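Local coordinates for protein peptidase, M20/M25/M40 family (PDB 4EWT) that probably hydrolyses amide bonds of N-acylated amino acids or related substrates, as a manganese-binding metallohydrolase of the M20 peptidase family, at residues 227-241 with 253-266. Numbering follows the deposited sequence.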
ATOM      1  N   LEU A 227      -8.404 -13.371  -8.867  1.00 15.05           N
ATOM      2  CA  LEU A 227      -8.603 -14.798  -9.050  1.00 15.58           C
ATOM      3  C   LEU A 227      -9.740 -15.271  -8.169  1.00 15.99           C
ATOM      4  O   LEU A 227      -9.951 -14.749  -7.075  1.00 16.00           O
ATOM      5  CB  LEU A 227      -7.338 -15.600  -8.704  1.00 14.66           C
ATOM      6  CG  LEU A 227      -6.079 -15.344  -9.523  1.00 15.25           C
ATOM      7  CD1 LEU A 227      -4.957 -16.266  -9.034  1.00 14.52           C
ATOM      8  CD2 LEU A 227      -6.351 -15.547 -11.024  1.00 15.60           C
ATOM      9  N   SER A 228     -10.484 -16.250  -8.661  1.00 16.65           N
ATOM     10  CA  SER A 228     -11.442 -16.938  -7.829  1.00 17.44           C
ATOM     11  C   SER A 228     -10.730 -17.629  -6.667  1.00 17.56           C
ATOM     12  O   SER A 228      -9.622 -18.140  -6.819  1.00 17.02           O
ATOM     13  CB  SER A 228     -12.182 -17.991  -8.634  1.00 17.88           C
ATOM     14  OG  SER A 228     -12.914 -18.821  -7.761  1.00 20.00           O
ATOM     15  N   PRO A 229     -11.389 -17.679  -5.503  1.00 18.52           N
ATOM     16  CA  PRO A 229     -10.842 -18.460  -4.382  1.00 19.00           C
ATOM     17  C   PRO A 229     -10.605 -19.935  -4.730  1.00 19.36           C
ATOM     18  O   PRO A 229      -9.764 -20.587  -4.106  1.00 20.97           O
ATOM     19  CB  PRO A 229     -11.913 -18.329  -3.291  1.00 19.09           C
ATOM     20  CG  PRO A 229     -13.057 -17.585  -3.915  1.00 20.78           C
ATOM     21  CD  PRO A 229     -12.553 -16.867  -5.112  1.00 18.51           C
ATOM     22  N   PHE A 230     -11.345 -20.457  -5.701  1.00 19.55           N
ATOM     23  CA  PHE A 230     -11.163 -21.837  -6.157  1.00 19.78           C
ATOM     24  C   PHE A 230     -10.130 -22.027  -7.249  1.00 19.56           C
ATOM     25  O   PHE A 230      -9.852 -23.148  -7.664  1.00 20.70           O
ATOM     26  CB  PHE A 230     -12.515 -22.456  -6.551  1.00 21.41           C
ATOM     27  CG  PHE A 230     -13.383 -22.738  -5.373  1.00 20.41           C
ATOM     28  CD1 PHE A 230     -13.411 -24.005  -4.814  1.00 21.16           C
ATOM     29  CD2 PHE A 230     -14.120 -21.712  -4.776  1.00 19.27           C
ATOM     30  CE1 PHE A 230     -14.212 -24.265  -3.682  1.00 21.84           C
ATOM     31  CE2 PHE A 230     -14.897 -21.944  -3.649  1.00 21.07           C
ATOM     32  CZ  PHE A 230     -14.946 -23.230  -3.102  1.00 22.07           C
ATOM     33  N   GLU A 231      -9.540 -20.936  -7.714  1.00 18.70           N
ATOM     34  CA  GLU A 231      -8.388 -21.037  -8.593  1.00 19.04           C
ATOM     35  C   GLU A 231      -7.108 -21.141  -7.766  1.00 18.95           C
ATOM     36  O   GLU A 231      -7.085 -20.812  -6.574  1.00 18.57           O
ATOM     37  CB  GLU A 231      -8.297 -19.821  -9.528  1.00 19.10           C
ATOM     38  CG  GLU A 231      -9.373 -19.744 -10.588  1.00 20.15           C
ATOM     39  CD  GLU A 231      -9.273 -18.434 -11.368  1.00 24.39           C
ATOM     40  OE1 GLU A 231      -8.396 -18.352 -12.255  1.00 25.22           O
ATOM     41  OE2 GLU A 231     -10.055 -17.486 -11.092  1.00 24.38           O
ATOM     42  N   THR A 232      -6.045 -21.590  -8.425  1.00 19.26           N
ATOM     43  CA  THR A 232      -4.738 -21.763  -7.806  1.00 19.03           C
ATOM     44  C   THR A 232      -3.730 -20.938  -8.602  1.00 18.51           C
ATOM     45  O   THR A 232      -3.407 -21.262  -9.749  1.00 19.21           O
ATOM     46  CB  THR A 232      -4.414 -23.243  -7.780  1.00 19.89           C
ATOM     47  OG1 THR A 232      -5.422 -23.887  -6.999  1.00 21.03           O
ATOM     48  CG2 THR A 232      -3.033 -23.542  -7.195  1.00 20.89           C
ATOM     49  N   GLY A 233      -3.286 -19.839  -7.994  1.00 17.40           N
ATOM     50  CA  GLY A 233      -2.380 -18.895  -8.631  1.00 16.51           C
ATOM     51  C   GLY A 233      -1.346 -18.375  -7.645  1.00 16.09           C
ATOM     52  O   GLY A 233      -1.612 -18.314  -6.436  1.00 14.93           O
ATOM     53  N   VAL A 234      -0.165 -18.022  -8.159  1.00 15.02           N
ATOM     54  CA  VAL A 234       0.910 -17.481  -7.327  1.00 14.73           C
ATOM     55  C   VAL A 234       1.588 -16.385  -8.120  1.00 14.54           C
ATOM     56  O   VAL A 234       1.889 -16.575  -9.306  1.00 14.34           O
ATOM     57  CB  VAL A 234       2.033 -18.512  -6.991  1.00 14.57           C
ATOM     58  CG1 VAL A 234       2.937 -17.995  -5.834  1.00 15.39           C
ATOM     59  CG2 VAL A 234       1.481 -19.844  -6.645  1.00 15.05           C
ATOM     60  N   VAL A 235       1.821 -15.251  -7.465  1.00 14.00           N
ATOM     61  CA  VAL A 235       2.591 -14.165  -8.048  1.00 13.79           C
ATOM     62  C   VAL A 235       3.631 -13.783  -7.027  1.00 14.67           C
ATOM     63  O   VAL A 235       3.302 -13.247  -5.941  1.00 13.12           O
ATOM     64  CB  VAL A 235       1.693 -12.953  -8.452  1.00 13.98           C
ATOM     65  CG1 VAL A 235       2.532 -11.853  -9.058  1.00 13.59           C
ATOM     66  CG2 VAL A 235       0.617 -13.393  -9.462  1.00 13.96           C
ATOM     67  N   THR A 236       4.880 -14.121  -7.343  1.00 15.66           N
ATOM     68  CA  THR A 236       6.025 -13.821  -6.472  1.00 17.07           C
ATOM     69  C   THR A 236       6.974 -12.812  -7.130  1.00 16.74           C
ATOM     70  O   THR A 236       7.352 -12.986  -8.302  1.00 17.34           O
ATOM     71  CB  THR A 236       6.805 -15.100  -6.109  1.00 17.66           C
ATOM     72  OG1 THR A 236       6.064 -15.844  -5.141  1.00 19.53           O
ATOM     73  CG2 THR A 236       8.171 -14.761  -5.488  1.00 19.08           C
ATOM     74  N   ILE A 237       7.338 -11.754  -6.398  1.00 15.89           N
ATOM     75  CA  ILE A 237       8.433 -10.884  -6.815  1.00 15.83           C
ATOM     76  C   ILE A 237       9.654 -11.363  -6.064  1.00 15.86           C
ATOM     77  O   ILE A 237       9.797 -11.083  -4.880  1.00 15.27           O
ATOM     78  CB  ILE A 237       8.218  -9.383  -6.498  1.00 15.94           C
ATOM     79  CG1 ILE A 237       6.981  -8.828  -7.202  1.00 16.91           C
ATOM     80  CG2 ILE A 237       9.455  -8.568  -6.916  1.00 16.47           C
ATOM     81  CD1 ILE A 237       7.015  -8.976  -8.741  1.00 16.65           C
ATOM     82  N   GLY A 238      10.525 -12.096  -6.758  1.00 14.67           N
ATOM     83  CA  GLY A 238      11.733 -12.616  -6.161  1.00 15.03           C
ATOM     84  C   GLY A 238      12.923 -11.678  -6.225  1.00 15.65           C
ATOM     85  O   GLY A 238      13.905 -11.867  -5.503  1.00 15.65           O
ATOM     86  N   SER A 239      12.845 -10.655  -7.074  1.00 15.62           N
ATOM     87  CA  SER A 239      13.967  -9.725  -7.225  1.00 15.73           C
ATOM     88  C   SER A 239      13.446  -8.295  -7.360  1.00 15.22           C
ATOM     89  O   SER A 239      12.702  -7.981  -8.289  1.00 14.42           O
ATOM     90  CB  SER A 239      14.821 -10.120  -8.425  1.00 16.09           C
ATOM     91  OG  SER A 239      16.031  -9.411  -8.439  1.00 17.18           O
ATOM     92  N   PHE A 240      13.782  -7.453  -6.380  1.00 14.27           N
ATOM     93  CA  PHE A 240      13.479  -6.030  -6.458  1.00 13.66           C
ATOM     94  C   PHE A 240      14.862  -5.376  -6.437  1.00 13.87           C
ATOM     95  O   PHE A 240      15.449  -5.169  -5.369  1.00 13.79           O
ATOM     96  CB  PHE A 240      12.610  -5.626  -5.253  1.00 12.35           C
ATOM     97  CG  PHE A 240      12.071  -4.188  -5.293  1.00 12.72           C
ATOM     98  CD1 PHE A 240      10.715  -3.950  -5.208  1.00 14.19           C
ATOM     99  CD2 PHE A 240      12.922  -3.094  -5.342  1.00 14.05           C
ATOM    100  CE1 PHE A 240      10.203  -2.639  -5.215  1.00 15.85           C
ATOM    101  CE2 PHE A 240      12.424  -1.775  -5.364  1.00 15.51           C
ATOM    102  CZ  PHE A 240      11.068  -1.553  -5.295  1.00 14.79           C
ATOM    103  N   ASP A 241      15.420  -5.124  -7.620  1.00 14.42           N
ATOM    104  CA  ASP A 241      16.769  -4.581  -7.684  1.00 15.84           C
ATOM    105  C   ASP A 241      16.719  -3.067  -7.677  1.00 15.40           C
ATOM    106  O   ASP A 241      16.552  -2.447  -8.709  1.00 15.37           O
ATOM    107  CB  ASP A 241      17.547  -5.145  -8.877  1.00 16.59           C
ATOM    108  CG  ASP A 241      19.009  -4.726  -8.882  1.00 20.25           C
ATOM    109  OD1 ASP A 241      19.547  -4.292  -7.831  1.00 23.72           O
ATOM    110  OD2 ASP A 241      19.635  -4.834  -9.957  1.00 23.90           O
ATOM    111  N   VAL A 253      14.272   1.055 -11.032  1.00 18.41           N
ATOM    112  CA  VAL A 253      14.324  -0.229 -10.339  1.00 17.87           C
ATOM    113  C   VAL A 253      14.010  -1.371 -11.321  1.00 18.57           C
ATOM    114  O   VAL A 253      13.235  -1.213 -12.269  1.00 17.15           O
ATOM    115  CB  VAL A 253      13.456  -0.312  -9.022  1.00 17.29           C
ATOM    116  CG1 VAL A 253      13.747   0.860  -8.057  1.00 15.32           C
ATOM    117  CG2 VAL A 253      11.996  -0.385  -9.309  1.00 18.19           C
ATOM    118  N   GLU A 254      14.645  -2.505 -11.156  1.00 19.28           N
ATOM    119  CA  GLU A 254      14.321  -3.684 -11.920  1.00 21.21           C
ATOM    120  C   GLU A 254      13.686  -4.722 -11.068  1.00 20.12           C
ATOM    121  O   GLU A 254      14.220  -5.148 -10.110  1.00 19.05           O
ATOM    122  CB  GLU A 254      15.516  -4.330 -12.578  1.00 23.15           C
ATOM    123  CG  GLU A 254      16.332  -3.453 -13.353  1.00 29.94           C
ATOM    124  CD  GLU A 254      15.958  -3.368 -14.767  1.00 36.41           C
ATOM    125  OE1 GLU A 254      15.019  -4.026 -15.206  1.00 38.69           O
ATOM    126  OE2 GLU A 254      16.614  -2.594 -15.440  1.00 39.85           O
ATOM    127  N   ILE A 255      12.517  -5.112 -11.477  1.00 19.76           N
ATOM    128  CA  ILE A 255      11.746  -6.107 -10.770  1.00 19.82           C
ATOM    129  C   ILE A 255      11.691  -7.386 -11.595  1.00 20.73           C
ATOM    130  O   ILE A 255      11.467  -7.345 -12.799  1.00 20.71           O
ATOM    131  CB  ILE A 255      10.329  -5.589 -10.446  1.00 20.04           C
ATOM    132  CG1 ILE A 255      10.381  -4.637  -9.235  1.00 18.18           C
ATOM    133  CG2 ILE A 255       9.354  -6.758 -10.227  1.00 20.28           C
ATOM    134  CD1 ILE A 255       9.255  -3.588  -9.243  1.00 18.35           C
ATOM    135  N   GLU A 256      11.928  -8.520 -10.941  1.00 20.68           N
ATOM    136  CA  GLU A 256      11.746  -9.797 -11.597  1.00 21.30           C
ATOM    137  C   GLU A 256      10.809 -10.664 -10.781  1.00 20.94           C
ATOM    138  O   GLU A 256      10.908 -10.732  -9.543  1.00 20.11           O
ATOM    139  CB  GLU A 256      13.083 -10.499 -11.819  1.00 22.74           C
ATOM    140  CG  GLU A 256      13.991  -9.804 -12.824  1.00 24.30           C
ATOM    141  CD  GLU A 256      15.297 -10.545 -13.039  1.00 30.87           C
ATOM    142  OE1 GLU A 256      15.581 -11.474 -12.256  1.00 33.24           O
ATOM    143  OE2 GLU A 256      16.046 -10.203 -13.986  1.00 32.95           O
ATOM    144  N   GLY A 257       9.893 -11.330 -11.477  1.00 20.69           N
ATOM    145  CA  GLY A 257       8.942 -12.204 -10.800  1.00 20.59           C
ATOM    146  C   GLY A 257       8.581 -13.479 -11.535  1.00 20.74           C
ATOM    147  O   GLY A 257       8.945 -13.688 -12.704  1.00 20.61           O
ATOM    148  N   ASP A 258       7.874 -14.347 -10.830  1.00 20.91           N
ATOM    149  CA  ASP A 258       7.339 -15.533 -11.455  1.00 21.99           C
ATOM    150  C   ASP A 258       5.931 -15.837 -10.994  1.00 20.14           C
ATOM    151  O   ASP A 258       5.477 -15.390  -9.936  1.00 18.67           O
ATOM    152  CB  ASP A 258       8.284 -16.732 -11.337  1.00 24.41           C
ATOM    153  CG  ASP A 258       8.094 -17.505 -10.075  1.00 29.04           C
ATOM    154  OD1 ASP A 258       8.432 -16.960  -9.004  1.00 35.76           O
ATOM    155  OD2 ASP A 258       7.614 -18.669 -10.154  1.00 35.35           O
ATOM    156  N   VAL A 259       5.264 -16.599 -11.841  1.00 19.06           N
ATOM    157  CA  VAL A 259       3.834 -16.750 -11.860  1.00 18.03           C
ATOM    158  C   VAL A 259       3.552 -18.234 -12.010  1.00 17.80           C
ATOM    159  O   VAL A 259       4.196 -18.917 -12.817  1.00 17.50           O
ATOM    160  CB  VAL A 259       3.239 -15.981 -13.073  1.00 18.24           C
ATOM    161  CG1 VAL A 259       1.864 -16.503 -13.438  1.00 19.18           C
ATOM    162  CG2 VAL A 259       3.219 -14.445 -12.807  1.00 16.38           C
ATOM    163  N   ARG A 260       2.629 -18.737 -11.196  1.00 16.92           N
ATOM    164  CA  ARG A 260       2.092 -20.076 -11.382  1.00 17.54           C
ATOM    165  C   ARG A 260       0.582 -19.984 -11.473  1.00 16.87           C
ATOM    166  O   ARG A 260      -0.052 -19.233 -10.727  1.00 15.49           O
ATOM    167  CB  ARG A 260       2.416 -21.007 -10.216  1.00 18.33           C
ATOM    168  CG  ARG A 260       3.799 -20.922  -9.661  1.00 21.67           C
ATOM    169  CD  ARG A 260       4.795 -21.815 -10.357  1.00 29.12           C
ATOM    170  NE  ARG A 260       6.117 -21.397  -9.910  1.00 36.00           N
ATOM    171  CZ  ARG A 260       7.224 -22.120  -9.986  1.00 39.86           C
ATOM    172  NH1 ARG A 260       7.200 -23.344 -10.498  1.00 42.41           N
ATOM    173  NH2 ARG A 260       8.360 -21.606  -9.529  1.00 41.69           N
ATOM    174  N   GLY A 261       0.014 -20.781 -12.373  1.00 16.97           N
ATOM    175  CA  GLY A 261      -1.439 -20.937 -12.461  1.00 17.03           C
ATOM    176  C   GLY A 261      -1.710 -22.403 -12.719  1.00 17.24           C
ATOM    177  O   GLY A 261      -1.057 -23.007 -13.568  1.00 17.86           O
ATOM    178  N   LEU A 262      -2.667 -22.974 -11.997  1.00 17.52           N
ATOM    179  CA  LEU A 262      -2.966 -24.393 -12.152  1.00 18.89           C
ATOM    180  C   LEU A 262      -3.724 -24.692 -13.465  1.00 19.75           C
ATOM    181  O   LEU A 262      -3.652 -25.808 -13.990  1.00 20.45           O
ATOM    182  CB  LEU A 262      -3.724 -24.930 -10.920  1.00 19.27           C
ATOM    183  CG  LEU A 262      -4.180 -26.399 -10.927  1.00 21.45           C
ATOM    184  CD1 LEU A 262      -2.979 -27.350 -11.014  1.00 18.81           C
ATOM    185  CD2 LEU A 262      -5.057 -26.700  -9.703  1.00 20.96           C
ATOM    186  N   THR A 263      -4.436 -23.709 -14.003  1.00 19.12           N
ATOM    187  CA  THR A 263      -5.047 -23.883 -15.324  1.00 20.76           C
ATOM    188  C   THR A 263      -4.492 -22.824 -16.283  1.00 20.87           C
ATOM    189  O   THR A 263      -3.912 -21.832 -15.834  1.00 20.60           O
ATOM    190  CB  THR A 263      -6.583 -23.792 -15.273  1.00 20.73           C
ATOM    191  OG1 THR A 263      -6.976 -22.430 -15.095  1.00 20.58           O
ATOM    192  CG2 THR A 263      -7.170 -24.645 -14.131  1.00 20.59           C
ATOM    193  N   ASP A 264      -4.665 -23.035 -17.584  1.00 21.32           N
ATOM    194  CA  ASP A 264      -4.344 -22.029 -18.591  1.00 21.69           C
ATOM    195  C   ASP A 264      -5.155 -20.743 -18.430  1.00 20.62           C
ATOM    196  O   ASP A 264      -4.626 -19.658 -18.639  1.00 19.55           O
ATOM    197  CB  ASP A 264      -4.605 -22.572 -19.997  1.00 23.56           C
ATOM    198  CG  ASP A 264      -3.764 -23.783 -20.323  1.00 27.81           C
ATOM    199  OD1 ASP A 264      -2.702 -23.996 -19.670  1.00 32.25           O
ATOM    200  OD2 ASP A 264      -4.173 -24.516 -21.246  1.00 32.05           O
ATOM    201  N   ALA A 265      -6.440 -20.866 -18.091  1.00 20.15           N
ATOM    202  CA  ALA A 265      -7.280 -19.682 -17.873  1.00 19.51           C
ATOM    203  C   ALA A 265      -6.729 -18.827 -16.710  1.00 18.66           C
ATOM    204  O   ALA A 265      -6.683 -17.601 -16.804  1.00 18.13           O
ATOM    205  CB  ALA A 265      -8.715 -20.068 -17.629  1.00 19.57           C
ATOM    206  N   THR A 266      -6.302 -19.484 -15.638  1.00 17.62           N
ATOM    207  CA  THR A 266      -5.690 -18.800 -14.490  1.00 16.68           C
ATOM    208  C   THR A 266      -4.393 -18.081 -14.897  1.00 15.94           C
ATOM    209  O   THR A 266      -4.178 -16.931 -14.518  1.00 15.85           O
ATOM    210  CB  THR A 266      -5.432 -19.774 -13.323  1.00 16.58           C
ATOM    211  OG1 THR A 266      -6.686 -20.311 -12.892  1.00 18.62           O
ATOM    212  CG2 THR A 266      -4.764 -19.043 -12.094  1.00 16.61           C
TER
HETATM  213  O   HOH W   1      -9.115 -17.029 -14.522  1.00 10.17           O
HETATM  214  O   HOH W   2      -6.367 -22.304 -11.124  1.00  3.79           O
HETATM  215  O   HOH W   3      15.723  -7.669 -10.405  1.00 12.45           O
HETATM  216  O   HOH W   4      18.089 -11.010 -10.292  1.00 21.30           O
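S239 and E256 meet across the antiparallel beta hairpin of strands 233-242 and 248-261, at the edge of the lid or dimerisation domain known from M20 peptidases, and the pair illustrates how a sheet absorbs an extra residue. G238 and S239 both face E256, a classic beta bulge: S239 N donates to E256 O at 3.1 Å, while the bond from G238 N is weak. Beyond the bulge T236 and D258 are bonded in both directions, and on its other side D241 and E254 are too. The face carrying V235, I237, F240 and V259 packs on helices 208-226 and 264-285. From I237 CB, I237 CG2 lies 3.7 Å from E256 O and also touches I255 CG2; CG1 sits beside the backbone N (chi1 -61°), and the second torsion (chi2 -58°) swings I237 CD1 toward strand 248-261, where it packs 3.5 Å from I255 CG2. I255 CG1 in turn lies over one face of the F240 ring, and V253 CG1 meets that ring obliquely. F240 also stacks on F240 of a second subunit and pairs with a strand there, continuing the sheet across the interface. At the far end the following helix is tied back: E231 spans two bonds, OE2 receiving S228 N from above the carboxylate plane, while E231 OE1 offers its anti lone pair to T266 OG1 at 2.7 Å.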